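Side-chain contacts in MFP2b (Ascaris suum, PDB 2BJR), which enhances polymerization of the major sperm protein (MSP) during the amoeboid movement of Ascaris sperm and carries a bound zinc ion: residues 291-296 with 328-333; 239-244 with 303-308; 272-277 with 282-287; 25-30 with 129-134. One frame throughout, in Å; residues are numbered along the deposited sequence.

Contact 1: 291-296 with 328-333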
# COMPACT_ATOMS: atom_id res chain seq x y z
N GLU A 291 9.31 -24.61 6.21
CA GLU A 291 7.90 -24.79 5.93
C GLU A 291 7.36 -23.64 5.06
O GLU A 291 6.67 -23.87 4.06
CB GLU A 291 7.13 -24.93 7.25
CG GLU A 291 5.65 -25.18 7.04
CD GLU A 291 4.86 -25.28 8.33
OE1 GLU A 291 5.45 -25.30 9.44
OE2 GLU A 291 3.62 -25.31 8.20
N ALA A 292 7.74 -22.42 5.41
CA ALA A 292 7.37 -21.25 4.62
C ALA A 292 7.79 -21.37 3.17
O ALA A 292 7.10 -20.91 2.29
CB ALA A 292 7.97 -19.96 5.26
N ALA A 293 8.92 -22.00 2.93
CA ALA A 293 9.47 -22.16 1.58
C ALA A 293 8.69 -23.13 0.65
O ALA A 293 8.99 -23.19 -0.54
CB ALA A 293 10.92 -22.59 1.66
N GLN A 294 7.69 -23.82 1.18
CA GLN A 294 6.90 -24.77 0.41
C GLN A 294 5.67 -24.09 -0.21
O GLN A 294 4.64 -24.75 -0.43
CB GLN A 294 6.49 -25.97 1.28
CG GLN A 294 7.63 -26.64 2.04
CD GLN A 294 7.17 -27.79 2.94
OE1 GLN A 294 6.10 -28.38 2.72
NE2 GLN A 294 7.98 -28.13 3.93
N PHE A 295 5.78 -22.77 -0.43
CA PHE A 295 4.74 -21.89 -1.02
C PHE A 295 4.12 -22.44 -2.31
O PHE A 295 3.00 -22.06 -2.69
CB PHE A 295 5.30 -20.47 -1.32
CG PHE A 295 6.67 -20.46 -1.97
CD1 PHE A 295 6.83 -20.90 -3.30
CD2 PHE A 295 7.79 -20.04 -1.28
CE1 PHE A 295 8.10 -20.91 -3.90
CE2 PHE A 295 9.06 -20.04 -1.87
CZ PHE A 295 9.22 -20.49 -3.17
N GLY A 296 4.89 -23.30 -3.01
CA GLY A 296 4.48 -23.89 -4.27
C GLY A 296 3.25 -24.78 -4.16
O GLY A 296 2.46 -24.86 -5.12
N ALA A 328 13.04 -11.03 5.03
CA ALA A 328 13.73 -12.14 4.33
C ALA A 328 13.26 -12.21 2.90
O ALA A 328 12.12 -11.81 2.56
CB ALA A 328 13.44 -13.49 5.02
N ASP A 329 14.17 -12.70 2.08
CA ASP A 329 13.92 -13.12 0.72
C ASP A 329 14.02 -14.65 0.74
O ASP A 329 15.11 -15.20 0.86
CB ASP A 329 15.00 -12.55 -0.15
CG ASP A 329 14.82 -12.90 -1.63
OD1 ASP A 329 14.18 -13.91 -1.95
OD2 ASP A 329 15.25 -12.14 -2.53
N ILE A 330 12.87 -15.29 0.68
CA ILE A 330 12.77 -16.72 0.87
C ILE A 330 13.48 -17.41 -0.31
O ILE A 330 14.27 -18.30 -0.11
CB ILE A 330 11.33 -17.20 0.90
CG1 ILE A 330 10.48 -16.61 2.05
CG2 ILE A 330 11.27 -18.73 0.96
CD1 ILE A 330 11.21 -16.17 3.28
N ARG A 331 13.18 -16.99 -1.54
CA ARG A 331 13.71 -17.70 -2.70
C ARG A 331 15.25 -17.65 -2.72
O ARG A 331 15.91 -18.60 -3.14
CB ARG A 331 13.13 -17.15 -4.00
CG ARG A 331 11.74 -17.63 -4.34
CD ARG A 331 11.25 -17.05 -5.68
NE ARG A 331 9.90 -17.47 -6.05
CZ ARG A 331 9.58 -18.65 -6.58
NH1 ARG A 331 10.50 -19.59 -6.79
NH2 ARG A 331 8.30 -18.91 -6.89
N ASN A 332 15.82 -16.56 -2.22
CA ASN A 332 17.25 -16.33 -2.31
C ASN A 332 17.96 -16.63 -0.98
O ASN A 332 19.14 -16.36 -0.81
CB ASN A 332 17.50 -14.92 -2.84
CG ASN A 332 16.94 -14.70 -4.31
OD1 ASN A 332 17.08 -15.60 -5.17
ND2 ASN A 332 16.37 -13.50 -4.59
N GLU A 333 17.22 -17.23 -0.04
CA GLU A 333 17.73 -17.53 1.29
C GLU A 333 18.59 -16.41 1.90
O GLU A 333 19.80 -16.59 2.15
CB GLU A 333 18.50 -18.85 1.27
CG GLU A 333 17.60 -20.04 0.96
CD GLU A 333 18.34 -21.37 1.11
OE1 GLU A 333 19.57 -21.36 0.87
OE2 GLU A 333 17.70 -22.37 1.56
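Arg331 lies against Phe295, and Ile330 CG2 sits at the edge of that ring and beside Ala293. The path of Arg331 shows how the first pair meets. Its CB bond does not face 291-296, but CG comes within 4.0 Å of Phe295 CZ. The chain then runs extended through CD to NE (chi2 -178°, chi3 -179°), with chi4 turning the guanidinium to lay one face over a rim atom of the ring. There Arg331 CZ stands 3.8 Å from Phe295 CE1, NH2 comes within 3.6 Å of the same carbon, and NH1 lies 3.9 Å from Phe295 CZ. The two planes are 52° apart, so the groups meet obliquely rather than in a flat stack. Ile330 arrives by another route: its CG2 meets the Phe295 ring near the ring plane, 3.8 Å from CE2. That methyl also meets Ala293 CB at 3.9 Å. Ala293 O, within the same segment as the ring, lies over one face of Phe295, toward the rim. Pro302 packs on both Phe295 and Ile330, while Val356 backs Ile330. Around Arg331 the chain is held by Asp329, whose OD1 accepts from Asn332 N (3.1 Å) and OD2 from Asn332 ND2 (2.7 Å). The first bond makes an Asx motif, overlapping the type I turn from Ile330 to Glu333; together they form the bend of the beta hairpin that joins strands 322-329 and 334-339.

Contact 2: 239-244 with 303-308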
# COMPACT_ATOMS: atom_id res chain seq x y z
N PRO A 239 11.26 -2.69 -1.69
CA PRO A 239 10.47 -2.90 -0.46
C PRO A 239 11.30 -3.41 0.68
O PRO A 239 12.17 -4.29 0.50
CB PRO A 239 9.44 -3.93 -0.90
CG PRO A 239 10.12 -4.72 -1.96
CD PRO A 239 11.00 -3.75 -2.67
N VAL A 240 11.14 -2.80 1.85
CA VAL A 240 11.87 -3.14 3.05
C VAL A 240 10.87 -3.43 4.17
O VAL A 240 10.17 -2.53 4.63
CB VAL A 240 12.74 -1.97 3.49
CG1 VAL A 240 13.67 -2.35 4.63
CG2 VAL A 240 13.51 -1.44 2.29
N MSE A 241 10.84 -4.69 4.60
CA MSE A 241 10.07 -5.03 5.78
C MSE A 241 10.91 -4.76 7.02
O MSE A 241 12.11 -4.90 7.05
CB MSE A 241 9.58 -6.48 5.81
CG MSE A 241 8.71 -6.86 4.71
SE MSE A 241 6.95 -6.11 4.80
CE MSE A 241 6.34 -7.00 3.22
N GLY A 242 10.26 -4.28 8.04
CA GLY A 242 10.92 -4.03 9.26
C GLY A 242 9.94 -4.00 10.40
O GLY A 242 8.87 -4.61 10.33
N ARG A 243 10.33 -3.33 11.48
CA ARG A 243 9.57 -3.38 12.72
C ARG A 243 9.13 -2.02 13.22
O ARG A 243 9.87 -1.04 13.10
CB ARG A 243 10.41 -4.08 13.77
CG ARG A 243 11.63 -3.38 14.31
CD ARG A 243 12.43 -4.24 15.29
NE ARG A 243 13.67 -3.59 15.73
CZ ARG A 243 14.81 -3.62 15.04
NH1 ARG A 243 14.87 -4.26 13.88
NH2 ARG A 243 15.88 -3.01 15.48
N ILE A 244 7.91 -1.96 13.76
CA ILE A 244 7.46 -0.83 14.57
C ILE A 244 7.15 -1.24 16.01
O ILE A 244 6.93 -2.41 16.29
CB ILE A 244 6.28 -0.10 13.98
CG1 ILE A 244 5.10 -1.04 13.82
CG2 ILE A 244 6.67 0.55 12.66
CD1 ILE A 244 3.76 -0.35 13.54
N VAL A 303 3.88 -13.92 3.32
CA VAL A 303 3.45 -12.59 2.95
C VAL A 303 4.62 -12.05 2.15
O VAL A 303 5.74 -12.20 2.57
CB VAL A 303 3.16 -11.75 4.21
CG1 VAL A 303 3.06 -10.30 3.91
CG2 VAL A 303 1.90 -12.27 4.84
N HIS A 304 4.37 -11.46 0.98
CA HIS A 304 5.46 -10.95 0.17
C HIS A 304 5.09 -9.70 -0.57
O HIS A 304 3.94 -9.53 -0.98
CB HIS A 304 5.93 -11.99 -0.88
CG HIS A 304 4.85 -12.50 -1.77
ND1 HIS A 304 4.71 -12.11 -3.09
CD2 HIS A 304 3.85 -13.39 -1.54
CE1 HIS A 304 3.65 -12.70 -3.61
NE2 HIS A 304 3.12 -13.51 -2.70
N VAL A 305 6.05 -8.81 -0.71
CA VAL A 305 5.94 -7.68 -1.63
C VAL A 305 7.02 -7.88 -2.69
O VAL A 305 8.18 -8.10 -2.36
CB VAL A 305 6.08 -6.35 -0.89
CG1 VAL A 305 6.24 -5.20 -1.89
CG2 VAL A 305 4.84 -6.09 -0.02
N ASP A 306 6.62 -7.80 -3.95
CA ASP A 306 7.46 -8.26 -5.04
C ASP A 306 8.29 -7.14 -5.67
O ASP A 306 7.88 -6.01 -5.76
CB ASP A 306 6.62 -8.95 -6.10
CG ASP A 306 5.95 -10.20 -5.59
OD1 ASP A 306 6.23 -10.66 -4.45
OD2 ASP A 306 5.13 -10.81 -6.29
N HIS A 307 9.49 -7.50 -6.07
CA HIS A 307 10.42 -6.58 -6.67
C HIS A 307 11.37 -7.39 -7.56
O HIS A 307 11.63 -8.58 -7.31
CB HIS A 307 11.20 -5.84 -5.59
CG HIS A 307 12.14 -4.82 -6.12
ND1 HIS A 307 11.77 -3.52 -6.39
CD2 HIS A 307 13.44 -4.92 -6.46
CE1 HIS A 307 12.81 -2.86 -6.85
NE2 HIS A 307 13.84 -3.68 -6.92
N HIS A 308 11.94 -6.75 -8.57
CA HIS A 308 12.78 -7.52 -9.51
C HIS A 308 14.05 -8.05 -8.89
O HIS A 308 14.62 -9.02 -9.35
CB HIS A 308 13.06 -6.73 -10.80
CG HIS A 308 13.90 -5.51 -10.58
ND1 HIS A 308 13.36 -4.25 -10.49
CD2 HIS A 308 15.24 -5.36 -10.42
CE1 HIS A 308 14.33 -3.37 -10.29
NE2 HIS A 308 15.48 -4.02 -10.25
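Pro239 and Val305 mark the closest backbone approach, their CA atoms 6.7 Å apart, where an extended but irregular segment passes the start of a strand. Val305 and His307 turn their CB bonds toward the strand, whereas His304 and Asp306 turn theirs away. Val305 uses both methyls. With CG1 anti to the backbone N (chi1 169°), that methyl reaches Pro239 CB at 3.6 Å. The other methyl, CG2, meets the terminal CE of Met241 (present as selenomethionine) at 3.7 Å, the bend of that chain at chi2 (-72°) setting CE against it. Farther round the proline ring, Pro239 CD touches His307 CB at 3.6 Å and the imidazole lies oblique to it. Contact across the two segments is by van der Waals packing, mostly of apolar groups. On the other side of the loop, His304 ND1 gives Asp306 OD1 a short, nearly straight bond of 2.5 Å (172°), in the imidazole plane and on the syn side of the carboxylate. His304 NE2 is hydrogen-bonded to O of Asp368, the C-terminal residue; acceptors at both nitrogens would be consistent with a protonated ring. In the fold, strand 238-247 pairs with strands 229-235 and 250-257. Leu232 backs Pro239, Tyr234 touches Val305, and Lys327 of strand 322-329 packs on Met241. The loop after strand 300-302 runs past the start of strand 238-247, roughly counter to it.

Contact 3: 272-277 with 282-287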
# COMPACT_ATOMS: atom_id res chain seq x y z
N LEU A 272 0.93 -3.35 8.50
CA LEU A 272 0.09 -4.50 8.16
C LEU A 272 -1.02 -4.67 9.23
O LEU A 272 -0.73 -4.57 10.42
CB LEU A 272 0.95 -5.79 8.05
CG LEU A 272 0.19 -7.04 7.64
CD1 LEU A 272 -0.36 -6.91 6.28
CD2 LEU A 272 1.09 -8.23 7.70
N TYR A 273 -2.25 -4.88 8.78
CA TYR A 273 -3.38 -5.08 9.67
C TYR A 273 -3.97 -6.47 9.49
O TYR A 273 -4.06 -6.97 8.37
CB TYR A 273 -4.50 -4.09 9.35
CG TYR A 273 -4.40 -2.71 9.93
CD1 TYR A 273 -3.38 -2.32 10.78
CD2 TYR A 273 -5.37 -1.77 9.61
CE1 TYR A 273 -3.35 -1.02 11.33
CE2 TYR A 273 -5.35 -0.48 10.15
CZ TYR A 273 -4.35 -0.12 11.01
OH TYR A 273 -4.36 1.16 11.52
N GLU A 274 -4.39 -7.06 10.60
CA GLU A 274 -5.16 -8.29 10.59
C GLU A 274 -6.61 -7.87 10.59
O GLU A 274 -7.10 -7.19 11.53
CB GLU A 274 -4.85 -9.11 11.86
CG GLU A 274 -5.58 -10.43 11.96
CD GLU A 274 -5.00 -11.25 13.11
OE1 GLU A 274 -5.12 -10.78 14.26
OE2 GLU A 274 -4.37 -12.31 12.85
N LEU A 275 -7.30 -8.25 9.52
CA LEU A 275 -8.68 -7.92 9.35
C LEU A 275 -9.57 -8.70 10.32
O LEU A 275 -9.16 -9.72 10.82
CB LEU A 275 -9.09 -8.25 7.95
CG LEU A 275 -8.37 -7.35 6.95
CD1 LEU A 275 -8.63 -7.86 5.58
CD2 LEU A 275 -8.84 -5.90 7.14
N PRO A 276 -10.77 -8.21 10.57
CA PRO A 276 -11.73 -8.98 11.38
C PRO A 276 -12.00 -10.35 10.75
O PRO A 276 -12.10 -10.46 9.53
CB PRO A 276 -12.99 -8.10 11.32
CG PRO A 276 -12.46 -6.73 11.09
CD PRO A 276 -11.35 -6.94 10.09
N GLU A 277 -12.11 -11.40 11.56
CA GLU A 277 -12.14 -12.74 10.98
C GLU A 277 -13.29 -12.92 9.98
O GLU A 277 -13.12 -13.59 8.95
CB GLU A 277 -12.23 -13.84 12.05
CG GLU A 277 -12.05 -15.24 11.44
CD GLU A 277 -11.53 -16.28 12.44
OE1 GLU A 277 -11.85 -16.15 13.64
OE2 GLU A 277 -10.79 -17.24 12.03
N PHE A 282 -8.31 -15.23 4.59
CA PHE A 282 -7.06 -15.89 4.94
C PHE A 282 -6.72 -15.62 6.41
O PHE A 282 -7.21 -14.64 7.00
CB PHE A 282 -5.93 -15.39 4.02
CG PHE A 282 -5.73 -13.91 4.08
CD1 PHE A 282 -4.88 -13.35 5.02
CD2 PHE A 282 -6.44 -13.07 3.23
CE1 PHE A 282 -4.72 -11.96 5.10
CE2 PHE A 282 -6.29 -11.69 3.30
CZ PHE A 282 -5.44 -11.15 4.24
N ASP A 283 -5.89 -16.48 7.00
CA ASP A 283 -5.38 -16.30 8.33
C ASP A 283 -3.86 -16.22 8.34
O ASP A 283 -3.19 -16.86 7.53
CB ASP A 283 -5.80 -17.49 9.24
CG ASP A 283 -7.32 -17.66 9.26
OD1 ASP A 283 -8.00 -16.69 9.65
OD2 ASP A 283 -7.90 -18.68 8.82
N TYR A 284 -3.31 -15.50 9.31
CA TYR A 284 -1.87 -15.37 9.45
C TYR A 284 -1.34 -16.33 10.51
O TYR A 284 -2.02 -16.58 11.50
CB TYR A 284 -1.49 -13.96 9.93
CG TYR A 284 -1.64 -12.88 8.89
CD1 TYR A 284 -2.40 -11.76 9.15
CD2 TYR A 284 -1.01 -12.97 7.66
CE1 TYR A 284 -2.51 -10.71 8.22
CE2 TYR A 284 -1.18 -11.98 6.70
CZ TYR A 284 -1.91 -10.85 6.99
OH TYR A 284 -2.04 -9.85 6.01
N ASP A 285 -0.10 -16.76 10.33
CA ASP A 285 0.68 -17.44 11.34
C ASP A 285 2.15 -17.36 10.98
O ASP A 285 2.48 -17.15 9.82
CB ASP A 285 0.30 -18.92 11.33
CG ASP A 285 0.68 -19.65 12.60
OD1 ASP A 285 1.09 -19.02 13.62
OD2 ASP A 285 0.57 -20.88 12.60
N TRP A 286 3.03 -17.51 11.94
CA TRP A 286 4.46 -17.42 11.69
C TRP A 286 4.94 -18.84 11.60
O TRP A 286 4.60 -19.65 12.47
CB TRP A 286 5.17 -16.65 12.79
CG TRP A 286 4.72 -15.22 12.85
CD1 TRP A 286 3.53 -14.74 13.37
CD2 TRP A 286 5.42 -14.09 12.37
NE1 TRP A 286 3.48 -13.38 13.24
CE2 TRP A 286 4.62 -12.95 12.62
CE3 TRP A 286 6.65 -13.92 11.73
CZ2 TRP A 286 5.01 -11.67 12.27
CZ3 TRP A 286 7.02 -12.62 11.37
CH2 TRP A 286 6.21 -11.52 11.68
N LYS A 287 5.65 -19.15 10.52
CA LYS A 287 6.08 -20.53 10.23
C LYS A 287 7.58 -20.60 10.07
O LYS A 287 8.19 -19.64 9.58
CB LYS A 287 5.43 -21.02 8.94
CG LYS A 287 3.92 -21.06 8.94
CD LYS A 287 3.41 -22.09 10.01
CE LYS A 287 1.95 -22.44 9.81
NZ LYS A 287 1.37 -23.05 11.06
O HOH W 1 -4.29 -8.37 6.15
O HOH W 2 -5.12 -13.84 11.01
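The Tyr284 ring faces the end of strand 268-274 with its edge: Tyr273 O and Glu274 OE2 lie near the ring plane, the first 4.1 Å from Tyr284 CE1. One face of the ring has Phe282 CD1 above it, offset toward the rim, and Leu272 CD2 approaches obliquely, 4.0 Å from Tyr284 CZ. This is where the chain passes between two antiparallel sheets, since strand 268-274 belongs to one and strand 282-288 to the other. The local strand directions are 115° apart, with axes 9.3 Å from each other at closest approach, so the two strands pack across one another and do not pair. In Leu272, CG stands opposite the backbone N (chi1 -178°), which carries CD1 to 3.4 Å from Tyr284 OH, a van der Waals contact. The hydroxyl is hydrogen-bonded to Asn193 ND2, before strand 194-199, and to a water. Farther along, Glu277 OE2 and Asp283 OD1 stand 3.7 Å apart with carboxylate planes nearly perpendicular (88°). Their like charges would be offset by Lys362, whose NZ forms salt bridges with Glu277 OE2 and Asp283 OD2, and by Arg280, paired with Asp283 OD1. Two waters complete the polar join. The one at Tyr284 OH also donates to Tyr273 O. The second donates to Glu274 OE2, its oxygen 2.5 Å from that atom, and accepts from Tyr284 N, 3.0 Å from the same water oxygen.

Contact 4: 25-30 with 129-134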
# COMPACT_ATOMS: atom_id res chain seq x y z
N VAL A 25 -5.21 7.92 -0.94
CA VAL A 25 -5.97 6.89 -1.60
C VAL A 25 -5.02 6.14 -2.54
O VAL A 25 -4.43 6.73 -3.44
CB VAL A 25 -7.16 7.44 -2.33
CG1 VAL A 25 -7.85 6.36 -3.20
CG2 VAL A 25 -8.16 8.07 -1.34
N LYS A 26 -4.87 4.83 -2.31
CA LYS A 26 -4.10 3.98 -3.23
C LYS A 26 -4.79 3.63 -4.51
O LYS A 26 -5.99 3.46 -4.53
CB LYS A 26 -3.76 2.66 -2.52
CG LYS A 26 -3.10 2.92 -1.21
CD LYS A 26 -2.56 1.64 -0.66
CE LYS A 26 -1.07 1.56 -0.71
NZ LYS A 26 -0.66 0.30 -0.01
N ALA A 27 -4.04 3.53 -5.61
CA ALA A 27 -4.55 2.82 -6.78
C ALA A 27 -4.94 1.41 -6.39
O ALA A 27 -4.18 0.76 -5.68
CB ALA A 27 -3.53 2.78 -7.82
N LEU A 28 -6.14 0.96 -6.81
CA LEU A 28 -6.73 -0.29 -6.27
C LEU A 28 -5.77 -1.43 -6.47
O LEU A 28 -5.32 -1.66 -7.58
CB LEU A 28 -8.01 -0.63 -6.98
CG LEU A 28 -8.77 -1.86 -6.42
CD1 LEU A 28 -9.31 -1.57 -5.07
CD2 LEU A 28 -9.84 -2.29 -7.40
N GLY A 29 -5.48 -2.16 -5.41
CA GLY A 29 -4.65 -3.35 -5.54
C GLY A 29 -3.15 -3.12 -5.59
O GLY A 29 -2.37 -4.10 -5.62
N GLN A 30 -2.70 -1.87 -5.55
CA GLN A 30 -1.29 -1.59 -5.74
C GLN A 30 -0.62 -1.29 -4.42
O GLN A 30 -1.19 -0.63 -3.55
CB GLN A 30 -1.09 -0.42 -6.73
CG GLN A 30 -1.93 -0.53 -8.01
CD GLN A 30 -1.73 -1.87 -8.72
OE1 GLN A 30 -0.58 -2.28 -8.96
NE2 GLN A 30 -2.83 -2.56 -9.02
N ALA A 129 0.86 -2.46 -13.14
CA ALA A 129 -0.15 -1.41 -13.35
C ALA A 129 0.47 -0.03 -13.41
O ALA A 129 1.48 0.25 -12.75
CB ALA A 129 -1.14 -1.46 -12.24
N LEU A 130 -0.15 0.89 -14.17
CA LEU A 130 0.22 2.28 -14.09
C LEU A 130 -1.06 3.09 -13.96
O LEU A 130 -2.04 2.79 -14.60
CB LEU A 130 0.94 2.80 -15.35
CG LEU A 130 2.41 2.55 -15.59
CD1 LEU A 130 2.79 3.15 -16.94
CD2 LEU A 130 3.32 3.02 -14.46
N LEU A 131 -0.97 4.10 -13.14
CA LEU A 131 -2.04 5.05 -12.93
C LEU A 131 -1.70 6.29 -13.76
O LEU A 131 -0.58 6.82 -13.70
CB LEU A 131 -2.15 5.33 -11.43
CG LEU A 131 -3.25 6.20 -10.94
CD1 LEU A 131 -4.65 5.60 -11.14
CD2 LEU A 131 -2.94 6.55 -9.48
N GLY A 132 -2.67 6.73 -14.54
CA GLY A 132 -2.53 7.94 -15.36
C GLY A 132 -3.80 8.77 -15.35
O GLY A 132 -4.58 8.69 -14.41
N TYR A 133 -4.04 9.52 -16.41
CA TYR A 133 -5.29 10.29 -16.55
C TYR A 133 -5.88 10.20 -17.89
O TYR A 133 -5.17 10.05 -18.88
CB TYR A 133 -5.13 11.75 -16.12
CG TYR A 133 -4.61 12.71 -17.19
CD1 TYR A 133 -5.49 13.47 -17.96
CD2 TYR A 133 -3.25 12.80 -17.46
CE1 TYR A 133 -5.02 14.35 -18.97
CE2 TYR A 133 -2.78 13.68 -18.49
CZ TYR A 133 -3.69 14.45 -19.21
OH TYR A 133 -3.22 15.30 -20.19
N ALA A 134 -7.20 10.29 -17.90
CA ALA A 134 -7.96 10.34 -19.12
C ALA A 134 -8.55 11.76 -19.26
O ALA A 134 -8.92 12.40 -18.27
CB ALA A 134 -9.02 9.33 -19.13
O HOH W 3 0.52 -4.14 -10.69
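Gln30 sets its carboxamide against the methyl of Ala129, with OE1 3.4 Å and CD 3.6 Å from Ala129 CB. The second touch is lighter: Ala27 CB lies 4.2 Å from Leu131 CD2, one branch of a leucine whose CG stands anti to the backbone N (chi1 -175°). In both pairs the CB bonds face each other across the contact. A water bridges Gln30 OE1 and Ala129 N: the water O lies 2.8 Å from Gln30 OE1, to which it donates, and 3.0 Å from Ala129 N, from which it accepts. The amide of Gln30 is fixed at its other end too, since its NE2 gives a bond of 3.0 Å to Leu28 O, fairly straight at 156° and with the donor tilted from the carbonyl plane. Bending of the chain at chi2 (-54°) curls the glutamine back over its own turn, so one carboxamide grips the turn with nitrogen and the water with oxygen. Behind these groups, Gln30 N bonds to Ala27 O at 3.0 Å, closing the turn. Leu121 touches both Ala27 and Leu131, and so does Met33, giving the apolar pair a shared backing. Lys26 NZ bonds to Gln31 O and to Gln270 OE1, the latter in the second motility-protein region. The arrangement is a type II beta turn, with Gly29 at its third position, packed against the entry to strand 130-135 of a four-stranded antiparallel sheet.

From the N terminus, contact 4 comes first: its loop, running from 25-30 to 129-134, closes within the first motility-protein region and joins a turn before strand 34-40 to strand 130-135. The other three lie in the second such region. Contact 2 opens at 239-244, and contact 3 (272-277 with 282-287) is nested inside its loop, linking two sheets. Contact 1 opens at the end of the short helix that follows strand 282-288. Contact 2 then closes at 303-308, tying strand 238-247 to the loop after strand 300-302. Contact 1 closes last, tying helix 289-292 to the turn after strand 322-329, so contacts 1 and 2 cross. Contacts 2 and 3 touch, Val303 CG2 lying 3.6 Å from Tyr284 CE2; contact 4 stays apart.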